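Local coordinates for protein globin III, extracellular (Lumbricus terrestris, PDB 1X9F) that probably carries oxygen in the blood of the earthworm as one haem-bearing globin subunit of its giant extracellular haemoglobin, erythrocruorin, at residues S29-L40 with F67-N76. Residues are numbered along the deposited sequence; the frame is centred on the assembly and turned at random.
Sequences SKIKIGFGRLLL and FSAHALRILN. With CMO (carbon monoxide), chain S; HEM (protoporphyrin IX containing Fe), chain R.
The B/E helix crossing of the globin fold, roofing the distal haem pocket, brings Gly36 of segment 29-40 against Ala71 of segment 67-76, their CA atoms 4.9 Å apart. With no side chain at Gly36, the segment axes approach to 8.1 Å and cross at 93°; Leu75 CD2 lies 3.5 Å from Gly36 CA. On one flank Ile33 crosses Leu72, its CG1 meeting Leu72 CG. Here Lys32 CB packs on Leu72 CD2, and the rest of the lysine runs extended past Leu75 to Asn76, where NZ makes a weak hydrogen bond to OD1. Asp73 of the neighbouring Globin II chain is salt-bridged to Lys32 NZ and, with Gly70 O of that chain, takes hydrogen bonds from Asn76 ND2, tying this end into the subunit interface. At the N-terminal end of segment 67-76, Arg37 CG meets the Phe67 ring edge, and Leu40 CB and CD1 touch Phe67 CZ. The imidazole of His70, its CG anti to the backbone N (chi1 173°), reaches the bound carbon monoxide, and NE2 donates a weak, strongly bent bond to its O (123° at the hydrogen). Leu40 CD1 lies at the imidazole edge, 3.6 Å from His70 CD2, and Leu40 CD2 lies 3.4 Å from the ligand O.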
loop_
_atom_site.group_PDB
_atom_site.type_symbol
_atom_site.label_atom_id
_atom_site.label_comp_id
_atom_site.label_asym_id
_atom_site.label_seq_id
_atom_site.Cartn_x
_atom_site.Cartn_y
_atom_site.Cartn_z
ATOM N N SER C 29 -34.062 7.961 8.697
ATOM C CA SER C 29 -35.038 8.888 9.275
ATOM C C SER C 29 -34.388 9.670 10.404
ATOM O O SER C 29 -34.554 10.889 10.501
ATOM C CB SER C 29 -36.266 8.141 9.809
ATOM O OG SER C 29 -35.886 7.250 10.857
ATOM N N LYS C 30 -33.641 8.962 11.246
ATOM C CA LYS C 30 -32.974 9.589 12.376
ATOM C C LYS C 30 -32.069 10.725 11.894
ATOM O O LYS C 30 -32.083 11.824 12.454
ATOM C CB LYS C 30 -32.186 8.550 13.183
ATOM C CG LYS C 30 -31.906 8.961 14.628
ATOM C CD LYS C 30 -33.132 8.802 15.526
ATOM C CE LYS C 30 -33.390 7.342 15.866
ATOM N NZ LYS C 30 -34.635 7.163 16.667
ATOM N N ILE C 31 -31.310 10.448 10.836
ATOM C CA ILE C 31 -30.389 11.409 10.244
ATOM C C ILE C 31 -31.118 12.541 9.534
ATOM O O ILE C 31 -30.702 13.696 9.630
ATOM C CB ILE C 31 -29.448 10.692 9.261
ATOM C CG1 ILE C 31 -28.538 9.727 10.024
ATOM C CG2 ILE C 31 -28.612 11.698 8.462
ATOM C CD1 ILE C 31 -27.869 8.687 9.149
ATOM N N LYS C 32 -32.192 12.211 8.820
ATOM C CA LYS C 32 -32.953 13.225 8.093
ATOM C C LYS C 32 -33.590 14.212 9.062
ATOM O O LYS C 32 -33.477 15.430 8.876
ATOM C CB LYS C 32 -34.002 12.587 7.172
ATOM C CG LYS C 32 -33.444 12.069 5.847
ATOM C CD LYS C 32 -34.395 11.070 5.201
ATOM C CE LYS C 32 -33.901 10.632 3.807
ATOM N NZ LYS C 32 -34.787 9.532 3.276
ATOM N N ILE C 33 -34.223 13.684 10.109
ATOM C CA ILE C 33 -34.852 14.509 11.141
ATOM C C ILE C 33 -33.855 15.406 11.883
ATOM O O ILE C 33 -34.098 16.601 12.038
ATOM C CB ILE C 33 -35.655 13.630 12.125
ATOM C CG1 ILE C 33 -36.880 13.042 11.422
ATOM C CG2 ILE C 33 -36.089 14.440 13.347
ATOM C CD1 ILE C 33 -37.549 11.904 12.196
ATOM N N GLY C 34 -32.735 14.833 12.319
ATOM C CA GLY C 34 -31.710 15.593 13.033
ATOM C C GLY C 34 -31.153 16.727 12.197
ATOM O O GLY C 34 -31.078 17.871 12.656
ATOM N N PHE C 35 -30.781 16.410 10.962
ATOM C CA PHE C 35 -30.159 17.381 10.076
ATOM C C PHE C 35 -31.137 18.485 9.668
ATOM O O PHE C 35 -30.822 19.670 9.785
ATOM C CB PHE C 35 -29.558 16.678 8.853
ATOM C CG PHE C 35 -28.621 17.539 8.056
ATOM C CD1 PHE C 35 -27.637 18.298 8.687
ATOM C CD2 PHE C 35 -28.708 17.574 6.668
ATOM C CE1 PHE C 35 -26.766 19.094 7.949
ATOM C CE2 PHE C 35 -27.838 18.363 5.919
ATOM C CZ PHE C 35 -26.866 19.124 6.560
ATOM N N GLY C 36 -32.326 18.084 9.219
ATOM C CA GLY C 36 -33.377 19.017 8.811
ATOM C C GLY C 36 -33.823 19.938 9.930
ATOM O O GLY C 36 -33.982 21.145 9.721
ATOM N N ARG C 37 -34.027 19.366 11.113
ATOM C CA ARG C 37 -34.324 20.153 12.304
ATOM C C ARG C 37 -33.225 21.198 12.538
ATOM O O ARG C 37 -33.520 22.384 12.705
ATOM C CB ARG C 37 -34.500 19.232 13.515
ATOM C CG ARG C 37 -35.135 19.880 14.736
ATOM C CD ARG C 37 -34.105 20.320 15.770
ATOM N NE ARG C 37 -34.506 19.977 17.132
ATOM C CZ ARG C 37 -34.831 18.750 17.530
ATOM N NH1 ARG C 37 -34.834 17.726 16.668
ATOM N NH2 ARG C 37 -35.168 18.536 18.797
ATOM N N LEU C 38 -31.969 20.757 12.518
ATOM C CA LEU C 38 -30.840 21.661 12.693
ATOM C C LEU C 38 -30.889 22.813 11.683
ATOM O O LEU C 38 -30.806 23.982 12.070
ATOM C CB LEU C 38 -29.520 20.899 12.573
ATOM C CG LEU C 38 -28.277 21.793 12.519
ATOM C CD1 LEU C 38 -27.511 21.732 13.831
ATOM C CD2 LEU C 38 -27.392 21.384 11.355
ATOM N N LEU C 39 -31.041 22.476 10.402
ATOM C CA LEU C 39 -31.092 23.484 9.335
ATOM C C LEU C 39 -32.187 24.530 9.530
ATOM O O LEU C 39 -31.906 25.729 9.518
ATOM C CB LEU C 39 -31.229 22.825 7.958
ATOM C CG LEU C 39 -30.112 21.867 7.530
ATOM C CD1 LEU C 39 -30.527 21.076 6.295
ATOM C CD2 LEU C 39 -28.783 22.589 7.300
ATOM N N LEU C 40 -33.427 24.087 9.705
ATOM C CA LEU C 40 -34.538 25.022 9.834
ATOM C C LEU C 40 -34.447 25.820 11.129
ATOM O O LEU C 40 -34.703 27.030 11.143
ATOM C CB LEU C 40 -35.873 24.287 9.734
ATOM C CG LEU C 40 -36.132 23.631 8.377
ATOM C CD1 LEU C 40 -37.412 22.812 8.433
ATOM C CD2 LEU C 40 -36.218 24.675 7.259
ATOM N N PHE C 67 -43.175 18.638 13.672
ATOM C CA PHE C 67 -41.997 19.235 13.058
ATOM C C PHE C 67 -41.089 18.167 12.457
ATOM O O PHE C 67 -40.519 18.361 11.380
ATOM C CB PHE C 67 -41.234 20.138 14.035
ATOM C CG PHE C 67 -40.290 21.083 13.349
ATOM C CD1 PHE C 67 -40.771 22.012 12.423
ATOM C CD2 PHE C 67 -38.923 21.032 13.598
ATOM C CE1 PHE C 67 -39.906 22.883 11.764
ATOM C CE2 PHE C 67 -38.050 21.901 12.947
ATOM C CZ PHE C 67 -38.543 22.829 12.028
ATOM N N SER C 68 -40.981 17.036 13.153
ATOM C CA SER C 68 -40.218 15.893 12.670
ATOM C C SER C 68 -40.652 15.453 11.276
ATOM O O SER C 68 -39.811 15.324 10.384
ATOM C CB SER C 68 -40.312 14.718 13.646
ATOM O OG SER C 68 -39.496 14.936 14.782
ATOM N N ALA C 69 -41.954 15.223 11.090
ATOM C CA ALA C 69 -42.488 14.837 9.782
ATOM C C ALA C 69 -42.117 15.870 8.726
ATOM O O ALA C 69 -41.691 15.525 7.616
ATOM C CB ALA C 69 -43.999 14.657 9.846
ATOM N N HIS C 70 -42.262 17.134 9.087
ATOM C CA HIS C 70 -41.934 18.199 8.178
ATOM C C HIS C 70 -40.458 18.169 7.772
ATOM O O HIS C 70 -40.122 18.379 6.606
ATOM C CB HIS C 70 -42.268 19.520 8.830
ATOM C CG HIS C 70 -41.813 20.694 8.042
ATOM N ND1 HIS C 70 -42.471 21.125 6.912
ATOM C CD2 HIS C 70 -40.760 21.524 8.213
ATOM C CE1 HIS C 70 -41.847 22.180 6.426
ATOM N NE2 HIS C 70 -40.805 22.441 7.196
ATOM N N ALA C 71 -39.583 17.919 8.739
ATOM C CA ALA C 71 -38.154 17.884 8.473
ATOM C C ALA C 71 -37.825 16.756 7.502
ATOM O O ALA C 71 -36.988 16.926 6.615
ATOM C CB ALA C 71 -37.379 17.735 9.764
ATOM N N LEU C 72 -38.489 15.611 7.669
ATOM C CA LEU C 72 -38.390 14.512 6.710
ATOM C C LEU C 72 -38.849 14.974 5.338
ATOM O O LEU C 72 -38.258 14.618 4.317
ATOM C CB LEU C 72 -39.250 13.323 7.150
ATOM C CG LEU C 72 -38.719 12.495 8.318
ATOM C CD1 LEU C 72 -39.792 11.561 8.833
ATOM C CD2 LEU C 72 -37.480 11.703 7.905
ATOM N N ARG C 73 -39.908 15.777 5.333
ATOM C CA ARG C 73 -40.516 16.252 4.103
ATOM C C ARG C 73 -39.565 17.141 3.297
ATOM O O ARG C 73 -39.364 16.897 2.107
ATOM C CB ARG C 73 -41.835 16.962 4.408
ATOM C CG ARG C 73 -42.993 16.473 3.553
ATOM C CD ARG C 73 -44.269 16.200 4.336
ATOM N NE ARG C 73 -44.619 17.331 5.188
ATOM C CZ ARG C 73 -45.183 17.234 6.385
ATOM N NH1 ARG C 73 -45.479 16.048 6.911
ATOM N NH2 ARG C 73 -45.446 18.342 7.073
ATOM N N ILE C 74 -38.979 18.154 3.938
ATOM C CA ILE C 74 -38.004 19.022 3.266
ATOM C C ILE C 74 -36.749 18.264 2.848
ATOM O O ILE C 74 -36.194 18.504 1.770
ATOM C CB ILE C 74 -37.573 20.217 4.142
ATOM C CG1 ILE C 74 -36.434 20.970 3.434
ATOM C CG2 ILE C 74 -37.133 19.748 5.534
ATOM C CD1 ILE C 74 -35.775 22.121 4.236
ATOM N N LEU C 75 -36.294 17.370 3.719
ATOM C CA LEU C 75 -35.086 16.609 3.461
ATOM C C LEU C 75 -35.288 15.676 2.279
ATOM O O LEU C 75 -34.364 15.466 1.491
ATOM C CB LEU C 75 -34.672 15.807 4.697
ATOM C CG LEU C 75 -33.240 16.010 5.199
ATOM C CD1 LEU C 75 -32.190 15.689 4.137
ATOM C CD2 LEU C 75 -33.051 17.426 5.722
ATOM N N ASN C 76 -36.490 15.119 2.157
ATOM C CA ASN C 76 -36.807 14.300 0.997
ATOM C C ASN C 76 -37.000 15.131 -0.258
ATOM O O ASN C 76 -36.766 14.651 -1.369
ATOM C CB ASN C 76 -37.994 13.378 1.263
ATOM C CG ASN C 76 -37.565 12.044 1.850
ATOM O OD1 ASN C 76 -36.472 11.917 2.408
ATOM N ND2 ASN C 76 -38.422 11.039 1.720
HETATM C C CMO S . -39.214 23.358 4.215
HETATM O O CMO S . -38.532 23.258 5.220
HETATM C CHA HEM R . -43.014 23.096 2.954
HETATM C CHB HEM R . -39.157 21.470 0.398
HETATM C CHC HEM R . -36.574 25.415 1.653
HETATM C CHD HEM R . -40.556 27.203 3.907
HETATM C C1A HEM R . -42.130 22.226 2.152
HETATM C C2A HEM R . -42.549 20.966 1.729
HETATM C C3A HEM R . -41.421 20.436 0.957
HETATM C C4A HEM R . -40.459 21.546 1.060
HETATM C CMA HEM R . -41.275 19.114 0.246
HETATM C CAA HEM R . -43.862 20.284 2.005
HETATM C CBA HEM R . -44.777 20.429 0.804
HETATM C CGA HEM R . -46.051 19.691 1.120
HETATM O O1A HEM R . -46.079 18.453 0.960
HETATM O O2A HEM R . -47.027 20.350 1.535
HETATM C C1B HEM R . -38.075 22.442 0.524
HETATM C C2B HEM R . -36.829 22.188 -0.036
HETATM C C3B HEM R . -36.151 23.292 0.362
HETATM C C4B HEM R . -36.981 24.130 1.076
HETATM C CMB HEM R . -36.341 21.010 -0.849
HETATM C CAB HEM R . -34.883 23.534 0.014
HETATM C CBB HEM R . -33.603 23.424 -0.444
HETATM C C1C HEM R . -37.481 26.282 2.425
HETATM C C2C HEM R . -37.055 27.489 2.954
HETATM C C3C HEM R . -38.189 27.966 3.558
HETATM C C4C HEM R . -39.185 27.030 3.398
HETATM C CMC HEM R . -35.700 28.142 2.855
HETATM C CAC HEM R . -38.284 29.230 4.330
HETATM C CBC HEM R . -38.958 30.406 3.991
HETATM C C1D HEM R . -41.639 26.209 3.851
HETATM C C2D HEM R . -42.856 26.426 4.492
HETATM C C3D HEM R . -43.593 25.289 4.244
HETATM C C4D HEM R . -42.675 24.447 3.441
HETATM C CMD HEM R . -43.273 27.653 5.269
HETATM C CAD HEM R . -44.993 24.970 4.695
HETATM C CBD HEM R . -44.893 24.354 6.084
HETATM C CGD HEM R . -46.282 23.926 6.463
HETATM O O1D HEM R . -47.021 24.734 7.064
HETATM O O2D HEM R . -46.630 22.774 6.144
HETATM N NA HEM R . -40.890 22.625 1.750
HETATM N NB HEM R . -38.226 23.605 1.218
HETATM N NC HEM R . -38.787 25.972 2.669
HETATM N ND HEM R . -41.474 25.025 3.207
HETATM FE FE HEM R . -39.865 24.323 2.183
#